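Local structure of FeoA (Thermococcus thioreducens, 3E19) at residues M10-K15 with M73-L77. The protein probably takes part in regulating iron uptake through a small SH3-like beta-barrel domain. Numbering follows the deposited sequence.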
loop_
_atom_site.group_PDB
_atom_site.type_symbol
_atom_site.label_atom_id
_atom_site.label_comp_id
_atom_site.label_asym_id
_atom_site.label_seq_id
_atom_site.Cartn_x
_atom_site.Cartn_y
_atom_site.Cartn_z
ATOM N N MET C 10 -20.332 -2.041 26.350
ATOM C CA MET C 10 -20.555 -0.636 26.122
ATOM C C MET C 10 -21.363 -0.427 24.850
ATOM O O MET C 10 -21.343 -1.220 23.941
ATOM C CB MET C 10 -19.228 0.091 26.008
ATOM C CG MET C 10 -18.483 0.091 27.296
ATOM S SD MET C 10 -16.850 0.807 27.083
ATOM C CE MET C 10 -17.279 2.552 26.873
ATOM N N GLY C 11 -22.080 0.656 24.785
ATOM C CA GLY C 11 -23.016 0.839 23.680
ATOM C C GLY C 11 -22.682 2.085 22.909
ATOM O O GLY C 11 -21.956 2.934 23.403
ATOM N N PRO C 12 -23.248 2.210 21.702
ATOM C CA PRO C 12 -23.027 3.360 20.858
ATOM C C PRO C 12 -23.128 4.662 21.653
ATOM O O PRO C 12 -24.019 4.827 22.511
ATOM C CB PRO C 12 -24.158 3.253 19.840
ATOM C CG PRO C 12 -24.333 1.799 19.679
ATOM C CD PRO C 12 -24.171 1.244 21.073
ATOM N N GLY C 13 -22.207 5.567 21.385
ATOM C CA GLY C 13 -22.105 6.781 22.144
ATOM C C GLY C 13 -21.223 6.737 23.382
ATOM O O GLY C 13 -20.763 7.783 23.794
ATOM N N ASP C 14 -21.020 5.578 24.018
ATOM C CA ASP C 14 -20.157 5.523 25.218
ATOM C C ASP C 14 -18.722 5.883 24.856
ATOM O O ASP C 14 -18.233 5.529 23.759
ATOM C CB ASP C 14 -20.115 4.139 25.846
ATOM C CG ASP C 14 -21.442 3.688 26.377
ATOM O OD1 ASP C 14 -22.353 4.534 26.494
ATOM O OD2 ASP C 14 -21.575 2.470 26.651
ATOM N N LYS C 15 -18.052 6.568 25.779
ATOM C CA LYS C 15 -16.622 6.816 25.703
ATOM C C LYS C 15 -15.977 6.401 27.010
ATOM O O LYS C 15 -16.561 6.586 28.085
ATOM C CB LYS C 15 -16.313 8.300 25.591
ATOM C CG LYS C 15 -16.855 9.030 24.411
ATOM C CD LYS C 15 -16.350 10.485 24.462
ATOM C CE LYS C 15 -14.805 10.571 24.414
ATOM N NZ LYS C 15 -14.242 11.742 23.625
ATOM N N MET C 73 -10.984 -3.832 29.558
ATOM C CA MET C 73 -11.735 -3.204 30.665
ATOM C C MET C 73 -11.607 -1.704 30.549
ATOM O O MET C 73 -10.498 -1.160 30.428
ATOM C CB MET C 73 -11.172 -3.658 32.049
ATOM C CG MET C 73 -11.304 -5.140 32.303
ATOM S SD MET C 73 -13.041 -5.679 32.185
ATOM C CE MET C 73 -13.764 -4.371 33.266
ATOM N N VAL C 74 -12.711 -1.013 30.615
ATOM C CA VAL C 74 -12.734 0.388 30.290
ATOM C C VAL C 74 -13.367 1.111 31.476
ATOM O O VAL C 74 -14.370 0.631 32.031
ATOM C CB VAL C 74 -13.550 0.606 29.021
ATOM C CG1 VAL C 74 -13.611 2.085 28.606
ATOM C CG2 VAL C 74 -12.939 -0.240 27.907
ATOM N N ARG C 75 -12.806 2.248 31.851
ATOM C CA ARG C 75 -13.528 3.158 32.743
ATOM C C ARG C 75 -14.281 4.189 31.918
ATOM O O ARG C 75 -13.684 4.881 31.107
ATOM C CB ARG C 75 -12.589 3.833 33.719
ATOM C CG ARG C 75 -11.475 4.703 33.153
ATOM C CD ARG C 75 -10.613 5.179 34.357
ATOM N NE ARG C 75 -11.311 6.140 35.212
ATOM C CZ ARG C 75 -10.903 6.527 36.432
ATOM N NH1 ARG C 75 -11.618 7.432 37.088
ATOM N NH2 ARG C 75 -9.845 5.967 37.033
ATOM N N LYS C 76 -15.604 4.235 32.089
ATOM C CA LYS C 76 -16.455 5.163 31.348
ATOM C C LYS C 76 -16.178 6.580 31.767
ATOM O O LYS C 76 -15.854 6.859 32.942
ATOM C CB LYS C 76 -17.930 4.849 31.569
ATOM C CG LYS C 76 -18.339 3.552 30.875
ATOM C CD LYS C 76 -19.820 3.155 31.141
ATOM C CE LYS C 76 -20.775 3.792 30.136
ATOM N NZ LYS C 76 -22.156 3.154 30.245
ATOM N N LEU C 77 -16.314 7.482 30.811
ATOM C CA LEU C 77 -16.070 8.894 31.071
ATOM C C LEU C 77 -17.370 9.661 31.309
ATOM O O LEU C 77 -18.436 9.191 30.900
ATOM C CB LEU C 77 -15.275 9.504 29.927
ATOM C CG LEU C 77 -13.800 9.173 30.091
ATOM C CD1 LEU C 77 -13.062 9.585 28.831
ATOM C CD2 LEU C 77 -13.206 9.844 31.379
HETATM O O HOH W 1 -19.431 7.662 28.013
#
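Lys76 reaches from the last strand to Asp14 in the turn before strand 15-21. Lys76 CB lies 4.1 Å from Lys15 O. Lys76 CG passes the methyl end of Met10, 4.3 Å from Met10 CE. The chain then bends at chi3 (88°), which carries Lys76 CE over to the Asp14 carboxylate. At the tip, Lys76 NZ makes a long salt bridge of 3.7 Å to Asp14 OD2. Asp14 OD2 also accepts a much shorter hydrogen bond from Gly11 N, at 2.7 Å. That N-H points almost straight at OD2 but meets it from above the carboxylate plane. Asp14 N in turn donates a hydrogen bond to Gly11 O, so Gly11 and Asp14 are tied twice across a type II beta turn. An alanine in place of Asp14 would probably leave Gly11 N without this acceptor and the Lys76 ammonium without its partner here, with the lysine end freer to turn. Deeper in, Met10 SD rests 3.8 Å from Val74 CG1, the two side chains crossing at about a right angle. Val5, Ile42 and Val44 add to this buried apolar patch. Leu77 N donates a hydrogen bond to Lys15 O at 2.9 Å, and a water accepts from Lys15 N. The backbone bond joins the antiparallel neighbours 15-21 and 72-77 in a small barrel consistent with the SH3-like fold of FeoA domains.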